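Tryptophanyl-tRNA synthetase (Thermus thermophilus, PDB 2EL7) probably attaches tryptophan to its cognate tRNA, using ATP, as a homodimeric class I aminoacyl-tRNA synthetase. Local coordinates at residues L240-L252 / T267-A281. Residues are numbered along the deposited sequence; the frame is centred on the assembly and turned at random.
Sequences LFTYLSYFAPKDL and TYVVKRILFDHLMEA
The helical region that follows the KMSKS motif in this class I synthetase is joined here by packing of Leu240, Leu244 and Phe247 against Val270, Leu274, His277 and Leu278. The axes of helices 240-247 and 267-281 approach to 9.2 Å at 37°, both running the same way, and Leu244 faces Leu274 at a CA-CA distance of 5.3 Å. Leu240 forks over the N-terminal turns of helix 267-281: its CD2 meets Val270 CG1 at 3.8 Å, while its CD1 meets the aliphatic part of Lys271 and Leu274 CD2. The extended Lys271 chain carries NZ past this leucine to a hydrogen bond with Gln218 O. With CG anti to the backbone N (chi1 169°), Leu274 sends CD1 against the backbone of helix 240-247, 3.5 Å from Leu244 N, and against Tyr243 CB, while CD2 lies at the edge of the Tyr243 ring. One face of the Phe247 ring is covered by Leu278 CD1, 3.6 Å from the centroid, a CH-pi contact almost over the centre. At the helix end His277 lies under Ala248, whose CB sits over one ring face, and Leu252 CD2 approaches NE2 at 3.6 Å. The same imidazole turns its edge to the carbonyl of Phe247, but the bond from His277 ND1 to Phe247 O is weak, being 3.4 Å long and bent to 132°, so apolar contact carries most of the interface. Tyr243 leads away to a hydrogen bond with Pro188 O and touches Met196 of the KMSKS motif, predicted to bind ATP. Two helices running the same way, joined through helix 250-261, thus make up part of the helical region beside the KMSKS loop, as in the tryptophanyl- and tyrosyl-tRNA synthetase family.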
ATOM      1  N   LEU A 240      40.587   1.511  22.986  1.00 56.93           N
ATOM      2  CA  LEU A 240      41.628   2.386  22.470  1.00 56.90           C
ATOM      3  C   LEU A 240      42.498   1.682  21.424  1.00 54.85           C
ATOM      4  O   LEU A 240      42.821   2.273  20.386  1.00 59.82           O
ATOM      5  CB  LEU A 240      42.508   2.882  23.614  1.00 58.21           C
ATOM      6  CG  LEU A 240      43.539   3.946  23.250  1.00 63.63           C
ATOM      7  CD1 LEU A 240      42.850   5.283  23.040  1.00 62.14           C
ATOM      8  CD2 LEU A 240      44.555   4.058  24.369  1.00 72.70           C
ATOM      9  N   PHE A 241      42.882   0.434  21.688  1.00 51.78           N
ATOM     10  CA  PHE A 241      43.705  -0.309  20.734  1.00 40.71           C
ATOM     11  C   PHE A 241      42.872  -1.020  19.690  1.00 44.34           C
ATOM     12  O   PHE A 241      43.414  -1.529  18.706  1.00 40.38           O
ATOM     13  CB  PHE A 241      44.601  -1.313  21.455  1.00 46.63           C
ATOM     14  CG  PHE A 241      45.930  -0.745  21.854  1.00 51.16           C
ATOM     15  CD1 PHE A 241      47.006  -0.788  20.979  1.00 54.73           C
ATOM     16  CD2 PHE A 241      46.088  -0.101  23.082  1.00 58.37           C
ATOM     17  CE1 PHE A 241      48.223  -0.191  21.317  1.00 49.14           C
ATOM     18  CE2 PHE A 241      47.302   0.500  23.432  1.00 53.92           C
ATOM     19  CZ  PHE A 241      48.367   0.456  22.549  1.00 51.93           C
ATOM     20  N   THR A 242      41.557  -1.063  19.906  1.00 43.07           N
ATOM     21  CA  THR A 242      40.645  -1.691  18.951  1.00 40.30           C
ATOM     22  C   THR A 242      40.499  -0.700  17.799  1.00 40.84           C
ATOM     23  O   THR A 242      40.699  -1.046  16.629  1.00 41.96           O
ATOM     24  CB  THR A 242      39.269  -1.962  19.590  1.00 46.10           C
ATOM     25  OG1 THR A 242      39.414  -2.934  20.635  1.00 50.72           O
ATOM     26  CG2 THR A 242      38.288  -2.489  18.562  1.00 44.43           C
ATOM     27  N   TYR A 243      40.165   0.539  18.145  1.00 38.11           N
ATOM     28  CA  TYR A 243      40.032   1.595  17.159  1.00 33.78           C
ATOM     29  C   TYR A 243      41.364   1.732  16.458  1.00 37.52           C
ATOM     30  O   TYR A 243      41.419   1.789  15.233  1.00 48.55           O
ATOM     31  CB  TYR A 243      39.704   2.924  17.820  1.00 27.19           C
ATOM     32  CG  TYR A 243      38.312   3.041  18.389  1.00 36.00           C
ATOM     33  CD1 TYR A 243      37.899   4.226  18.990  1.00 41.44           C
ATOM     34  CD2 TYR A 243      37.399   1.986  18.318  1.00 33.93           C
ATOM     35  CE1 TYR A 243      36.615   4.370  19.512  1.00 38.33           C
ATOM     36  CE2 TYR A 243      36.099   2.123  18.840  1.00 36.62           C
ATOM     37  CZ  TYR A 243      35.723   3.322  19.439  1.00 33.99           C
ATOM     38  OH  TYR A 243      34.479   3.473  20.019  1.00 36.27           O
ATOM     39  N   LEU A 244      42.445   1.784  17.232  1.00 42.52           N
ATOM     40  CA  LEU A 244      43.776   1.929  16.642  1.00 42.48           C
ATOM     41  C   LEU A 244      43.986   0.904  15.530  1.00 43.21           C
ATOM     42  O   LEU A 244      44.565   1.207  14.488  1.00 47.03           O
ATOM     43  CB  LEU A 244      44.861   1.758  17.712  1.00 40.63           C
ATOM     44  CG  LEU A 244      46.316   1.948  17.255  1.00 32.08           C
ATOM     45  CD1 LEU A 244      46.562   3.410  16.947  1.00 25.70           C
ATOM     46  CD2 LEU A 244      47.270   1.471  18.336  1.00 28.28           C
ATOM     47  N   SER A 245      43.500  -0.309  15.761  1.00 48.45           N
ATOM     48  CA  SER A 245      43.632  -1.409  14.802  1.00 51.88           C
ATOM     49  C   SER A 245      42.909  -1.126  13.488  1.00 48.94           C
ATOM     50  O   SER A 245      43.383  -1.480  12.400  1.00 40.36           O
ATOM     51  CB  SER A 245      43.071  -2.683  15.429  1.00 53.72           C
ATOM     52  OG  SER A 245      43.615  -2.846  16.729  1.00 53.50           O
ATOM     53  N   TYR A 246      41.750  -0.490  13.611  1.00 46.54           N
ATOM     54  CA  TYR A 246      40.925  -0.137  12.466  1.00 37.13           C
ATOM     55  C   TYR A 246      41.592   0.866  11.540  1.00 39.91           C
ATOM     56  O   TYR A 246      41.418   0.787  10.329  1.00 40.33           O
ATOM     57  CB  TYR A 246      39.624   0.497  12.937  1.00 36.41           C
ATOM     58  CG  TYR A 246      38.717  -0.379  13.777  1.00 36.09           C
ATOM     59  CD1 TYR A 246      37.715   0.199  14.557  1.00 32.71           C
ATOM     60  CD2 TYR A 246      38.821  -1.773  13.760  1.00 29.90           C
ATOM     61  CE1 TYR A 246      36.835  -0.578  15.291  1.00 38.03           C
ATOM     62  CE2 TYR A 246      37.942  -2.569  14.511  1.00 21.87           C
ATOM     63  CZ  TYR A 246      36.954  -1.961  15.271  1.00 36.52           C
ATOM     64  OH  TYR A 246      36.084  -2.713  16.046  1.00 46.11           O
ATOM     65  N   PHE A 247      42.361   1.799  12.107  1.00 37.94           N
ATOM     66  CA  PHE A 247      42.968   2.872  11.319  1.00 33.04           C
ATOM     67  C   PHE A 247      44.469   3.078  11.192  1.00 44.33           C
ATOM     68  O   PHE A 247      44.890   4.096  10.637  1.00 37.84           O
ATOM     69  CB  PHE A 247      42.381   4.190  11.783  1.00 29.47           C
ATOM     70  CG  PHE A 247      40.906   4.166  11.883  1.00 31.29           C
ATOM     71  CD1 PHE A 247      40.286   3.990  13.124  1.00 17.28           C
ATOM     72  CD2 PHE A 247      40.128   4.250  10.730  1.00 22.35           C
ATOM     73  CE1 PHE A 247      38.920   3.895  13.217  1.00 24.06           C
ATOM     74  CE2 PHE A 247      38.744   4.153  10.804  1.00 25.76           C
ATOM     75  CZ  PHE A 247      38.130   3.974  12.051  1.00 27.68           C
ATOM     76  N   ALA A 248      45.276   2.156  11.708  1.00 48.53           N
ATOM     77  CA  ALA A 248      46.721   2.307  11.618  1.00 41.05           C
ATOM     78  C   ALA A 248      47.323   0.966  11.247  1.00 42.37           C
ATOM     79  O   ALA A 248      46.814  -0.084  11.657  1.00 49.60           O
ATOM     80  CB  ALA A 248      47.280   2.802  12.942  1.00 39.78           C
ATOM     81  N   PRO A 249      48.426   0.980  10.476  1.00 42.68           N
ATOM     82  CA  PRO A 249      49.108  -0.239  10.030  1.00 44.40           C
ATOM     83  C   PRO A 249      49.474  -1.228  11.135  1.00 49.37           C
ATOM     84  O   PRO A 249      49.744  -0.831  12.269  1.00 50.15           O
ATOM     85  CB  PRO A 249      50.324   0.304   9.275  1.00 44.54           C
ATOM     86  CG  PRO A 249      50.568   1.646   9.903  1.00 39.37           C
ATOM     87  CD  PRO A 249      49.197   2.186  10.112  1.00 40.81           C
ATOM     88  N   LYS A 250      49.456  -2.520  10.801  1.00 53.39           N
ATOM     89  CA  LYS A 250      49.787  -3.583  11.761  1.00 55.64           C
ATOM     90  C   LYS A 250      51.100  -3.278  12.483  1.00 49.47           C
ATOM     91  O   LYS A 250      51.129  -3.141  13.701  1.00 50.37           O
ATOM     92  CB  LYS A 250      49.946  -4.933  11.049  1.00 65.68           C
ATOM     93  CG  LYS A 250      48.860  -5.302  10.054  1.00 73.31           C
ATOM     94  CD  LYS A 250      49.224  -6.628   9.357  1.00 83.18           C
ATOM     95  CE  LYS A 250      48.211  -7.020   8.274  1.00 87.88           C
ATOM     96  NZ  LYS A 250      46.826  -7.236   8.797  1.00 78.51           N
ATOM     97  N   ASP A 251      52.182  -3.188  11.712  1.00 47.68           N
ATOM     98  CA  ASP A 251      53.505  -2.910  12.250  1.00 46.11           C
ATOM     99  C   ASP A 251      53.470  -1.895  13.380  1.00 51.45           C
ATOM    100  O   ASP A 251      53.897  -2.184  14.501  1.00 49.46           O
ATOM    101  CB  ASP A 251      54.424  -2.427  11.132  1.00 50.89           C
ATOM    102  CG  ASP A 251      54.969  -3.578  10.290  1.00 68.76           C
ATOM    103  OD1 ASP A 251      54.203  -4.526   9.993  1.00 71.23           O
ATOM    104  OD2 ASP A 251      56.164  -3.535   9.918  1.00 70.52           O
ATOM    105  N   LEU A 252      52.951  -0.707  13.094  1.00 53.25           N
ATOM    106  CA  LEU A 252      52.864   0.335  14.111  1.00 52.01           C
ATOM    107  C   LEU A 252      51.999  -0.079  15.299  1.00 52.24           C
ATOM    108  O   LEU A 252      52.343   0.199  16.454  1.00 57.91           O
ATOM    109  CB  LEU A 252      52.327   1.628  13.489  1.00 43.73           C
ATOM    110  CG  LEU A 252      51.875   2.768  14.406  1.00 52.24           C
ATOM    111  CD1 LEU A 252      52.901   3.004  15.522  1.00 56.24           C
ATOM    112  CD2 LEU A 252      51.670   4.035  13.565  1.00 40.53           C
ATOM    113  N   THR A 267      49.140   6.076  27.618  1.00 54.61           N
ATOM    114  CA  THR A 267      47.838   6.356  27.044  1.00 53.73           C
ATOM    115  C   THR A 267      47.796   7.583  26.126  1.00 54.73           C
ATOM    116  O   THR A 267      47.375   7.487  24.971  1.00 60.16           O
ATOM    117  CB  THR A 267      46.792   6.481  28.195  1.00 52.28           C
ATOM    118  OG1 THR A 267      46.383   5.168  28.598  1.00 48.97           O
ATOM    119  CG2 THR A 267      45.580   7.274  27.775  1.00 55.75           C
ATOM    120  N   TYR A 268      48.248   8.725  26.620  1.00 53.20           N
ATOM    121  CA  TYR A 268      48.210   9.943  25.820  1.00 56.61           C
ATOM    122  C   TYR A 268      48.815   9.835  24.431  1.00 56.76           C
ATOM    123  O   TYR A 268      48.249  10.327  23.451  1.00 52.45           O
ATOM    124  CB  TYR A 268      48.911  11.094  26.529  1.00 57.02           C
ATOM    125  CG  TYR A 268      48.723  12.390  25.780  1.00 64.04           C
ATOM    126  CD1 TYR A 268      47.514  13.085  25.850  1.00 67.41           C
ATOM    127  CD2 TYR A 268      49.723  12.889  24.944  1.00 65.74           C
ATOM    128  CE1 TYR A 268      47.300  14.245  25.104  1.00 76.12           C
ATOM    129  CE2 TYR A 268      49.526  14.044  24.188  1.00 67.06           C
ATOM    130  CZ  TYR A 268      48.312  14.718  24.272  1.00 79.30           C
ATOM    131  OH  TYR A 268      48.101  15.862  23.527  1.00 81.27           O
ATOM    132  N   VAL A 269      49.989   9.221  24.355  1.00 54.24           N
ATOM    133  CA  VAL A 269      50.670   9.082  23.087  1.00 46.73           C
ATOM    134  C   VAL A 269      49.843   8.252  22.129  1.00 48.40           C
ATOM    135  O   VAL A 269      49.751   8.565  20.952  1.00 49.33           O
ATOM    136  CB  VAL A 269      52.019   8.412  23.265  1.00 45.49           C
ATOM    137  CG1 VAL A 269      52.683   8.258  21.923  1.00 50.05           C
ATOM    138  CG2 VAL A 269      52.882   9.227  24.199  1.00 54.92           C
ATOM    139  N   VAL A 270      49.239   7.189  22.639  1.00 49.44           N
ATOM    140  CA  VAL A 270      48.431   6.320  21.807  1.00 51.90           C
ATOM    141  C   VAL A 270      47.193   7.036  21.276  1.00 50.70           C
ATOM    142  O   VAL A 270      46.821   6.881  20.110  1.00 52.56           O
ATOM    143  CB  VAL A 270      48.000   5.081  22.579  1.00 49.44           C
ATOM    144  CG1 VAL A 270      47.177   4.187  21.677  1.00 54.12           C
ATOM    145  CG2 VAL A 270      49.226   4.349  23.095  1.00 43.46           C
ATOM    146  N   LYS A 271      46.566   7.836  22.127  1.00 45.56           N
ATOM    147  CA  LYS A 271      45.372   8.562  21.726  1.00 44.73           C
ATOM    148  C   LYS A 271      45.614   9.514  20.559  1.00 45.13           C
ATOM    149  O   LYS A 271      44.768   9.644  19.673  1.00 47.37           O
ATOM    150  CB  LYS A 271      44.804   9.301  22.930  1.00 43.55           C
ATOM    151  CG  LYS A 271      44.233   8.341  23.968  1.00 43.59           C
ATOM    152  CD  LYS A 271      43.742   9.068  25.207  1.00 48.86           C
ATOM    153  CE  LYS A 271      42.930   8.140  26.094  1.00 46.18           C
ATOM    154  NZ  LYS A 271      42.608   8.762  27.395  1.00 47.18           N
ATOM    155  N   ARG A 272      46.772  10.165  20.553  1.00 50.36           N
ATOM    156  CA  ARG A 272      47.134  11.085  19.480  1.00 43.51           C
ATOM    157  C   ARG A 272      47.480  10.295  18.219  1.00 44.92           C
ATOM    158  O   ARG A 272      47.211  10.756  17.105  1.00 43.53           O
ATOM    159  CB  ARG A 272      48.342  11.937  19.878  1.00 50.04           C
ATOM    160  CG  ARG A 272      48.181  12.737  21.160  1.00 62.44           C
ATOM    161  CD  ARG A 272      47.913  14.218  20.907  1.00 70.43           C
ATOM    162  NE  ARG A 272      48.890  14.823  19.996  1.00 80.00           N
ATOM    163  CZ  ARG A 272      49.182  16.125  19.948  1.00 75.82           C
ATOM    164  NH1 ARG A 272      48.582  16.985  20.769  1.00 71.85           N
ATOM    165  NH2 ARG A 272      50.061  16.572  19.060  1.00 67.87           N
ATOM    166  N   ILE A 273      48.094   9.120  18.376  1.00 40.74           N
ATOM    167  CA  ILE A 273      48.429   8.322  17.195  1.00 43.13           C
ATOM    168  C   ILE A 273      47.097   7.868  16.600  1.00 47.80           C
ATOM    169  O   ILE A 273      46.927   7.858  15.379  1.00 44.38           O
ATOM    170  CB  ILE A 273      49.239   7.060  17.519  1.00 43.72           C
ATOM    171  CG1 ILE A 273      50.568   7.415  18.192  1.00 57.36           C
ATOM    172  CG2 ILE A 273      49.489   6.289  16.233  1.00 34.43           C
ATOM    173  CD1 ILE A 273      51.674   7.799  17.229  1.00 55.25           C
ATOM    174  N   LEU A 274      46.162   7.488  17.476  1.00 39.09           N
ATOM    175  CA  LEU A 274      44.836   7.056  17.045  1.00 40.68           C
ATOM    176  C   LEU A 274      44.106   8.199  16.320  1.00 38.12           C
ATOM    177  O   LEU A 274      43.606   8.029  15.214  1.00 33.30           O
ATOM    178  CB  LEU A 274      44.002   6.615  18.246  1.00 39.82           C
ATOM    179  CG  LEU A 274      42.514   6.388  17.939  1.00 41.24           C
ATOM    180  CD1 LEU A 274      42.351   5.294  16.861  1.00 33.21           C
ATOM    181  CD2 LEU A 274      41.788   6.012  19.214  1.00 38.84           C
ATOM    182  N   PHE A 275      44.057   9.359  16.964  1.00 35.01           N
ATOM    183  CA  PHE A 275      43.414  10.531  16.405  1.00 31.96           C
ATOM    184  C   PHE A 275      43.975  10.873  15.023  1.00 45.09           C
ATOM    185  O   PHE A 275      43.234  10.887  14.035  1.00 47.19           O
ATOM    186  CB  PHE A 275      43.601  11.714  17.355  1.00 36.38           C
ATOM    187  CG  PHE A 275      42.982  12.991  16.869  1.00 28.68           C
ATOM    188  CD1 PHE A 275      41.603  13.149  16.849  1.00 35.10           C
ATOM    189  CD2 PHE A 275      43.781  14.036  16.425  1.00 37.46           C
ATOM    190  CE1 PHE A 275      41.029  14.331  16.394  1.00 32.28           C
ATOM    191  CE2 PHE A 275      43.215  15.232  15.965  1.00 38.24           C
ATOM    192  CZ  PHE A 275      41.832  15.374  15.951  1.00 35.79           C
ATOM    193  N   ASP A 276      45.276  11.142  14.940  1.00 44.35           N
ATOM    194  CA  ASP A 276      45.877  11.483  13.650  1.00 50.61           C
ATOM    195  C   ASP A 276      45.514  10.489  12.547  1.00 46.79           C
ATOM    196  O   ASP A 276      45.182  10.888  11.417  1.00 37.82           O
ATOM    197  CB  ASP A 276      47.412  11.575  13.751  1.00 47.14           C
ATOM    198  CG  ASP A 276      47.867  12.666  14.693  1.00 53.29           C
ATOM    199  OD1 ASP A 276      47.176  13.712  14.736  1.00 48.56           O
ATOM    200  OD2 ASP A 276      48.908  12.481  15.378  1.00 47.97           O
ATOM    201  N   HIS A 277      45.600   9.200  12.873  1.00 44.37           N
ATOM    202  CA  HIS A 277      45.296   8.149  11.909  1.00 48.30           C
ATOM    203  C   HIS A 277      43.808   8.118  11.600  1.00 48.15           C
ATOM    204  O   HIS A 277      43.408   7.848  10.470  1.00 44.18           O
ATOM    205  CB  HIS A 277      45.784   6.795  12.437  1.00 39.06           C
ATOM    206  CG  HIS A 277      47.245   6.557  12.201  1.00 43.76           C
ATOM    207  ND1 HIS A 277      47.718   5.827  11.129  1.00 46.31           N
ATOM    208  CD2 HIS A 277      48.339   7.012  12.855  1.00 43.06           C
ATOM    209  CE1 HIS A 277      49.040   5.845  11.135  1.00 45.45           C
ATOM    210  NE2 HIS A 277      49.441   6.557  12.171  1.00 30.71           N
ATOM    211  N   LEU A 278      42.990   8.424  12.599  1.00 42.49           N
ATOM    212  CA  LEU A 278      41.562   8.429  12.389  1.00 37.15           C
ATOM    213  C   LEU A 278      41.183   9.563  11.442  1.00 31.43           C
ATOM    214  O   LEU A 278      40.496   9.319  10.462  1.00 37.22           O
ATOM    215  CB  LEU A 278      40.826   8.563  13.720  1.00 29.45           C
ATOM    216  CG  LEU A 278      39.319   8.706  13.564  1.00 32.40           C
ATOM    217  CD1 LEU A 278      38.787   7.524  12.765  1.00 41.99           C
ATOM    218  CD2 LEU A 278      38.664   8.802  14.932  1.00 36.54           C
ATOM    219  N   MET A 279      41.651  10.779  11.727  1.00 29.41           N
ATOM    220  CA  MET A 279      41.370  11.964  10.901  1.00 32.83           C
ATOM    221  C   MET A 279      41.903  11.833   9.488  1.00 40.42           C
ATOM    222  O   MET A 279      41.359  12.421   8.545  1.00 47.76           O
ATOM    223  CB  MET A 279      41.980  13.234  11.507  1.00 32.28           C
ATOM    224  CG  MET A 279      41.346  13.704  12.815  1.00 38.82           C
ATOM    225  SD  MET A 279      39.536  13.570  12.784  1.00 43.30           S
ATOM    226  CE  MET A 279      39.127  14.635  11.429  1.00 29.83           C
ATOM    227  N   GLU A 280      42.974  11.075   9.332  1.00 34.87           N
ATOM    228  CA  GLU A 280      43.537  10.895   8.015  1.00 36.50           C
ATOM    229  C   GLU A 280      42.661   9.938   7.204  1.00 41.37           C
ATOM    230  O   GLU A 280      42.606  10.023   5.972  1.00 43.26           O
ATOM    231  CB  GLU A 280      44.973  10.354   8.124  1.00 44.50           C
ATOM    232  CG  GLU A 280      45.715  10.233   6.787  1.00 37.62           C
ATOM    233  CD  GLU A 280      45.556  11.478   5.924  1.00 45.87           C
ATOM    234  OE1 GLU A 280      45.672  12.607   6.466  1.00 51.07           O
ATOM    235  OE2 GLU A 280      45.317  11.325   4.704  1.00 44.80           O
ATOM    236  N   ALA A 281      41.970   9.033   7.893  1.00 38.50           N
ATOM    237  CA  ALA A 281      41.111   8.062   7.218  1.00 39.72           C
ATOM    238  C   ALA A 281      39.837   8.728   6.707  1.00 37.23           C
ATOM    239  O   ALA A 281      39.372   8.431   5.609  1.00 36.53           O
ATOM    240  CB  ALA A 281      40.760   6.912   8.174  1.00 31.23           C
TER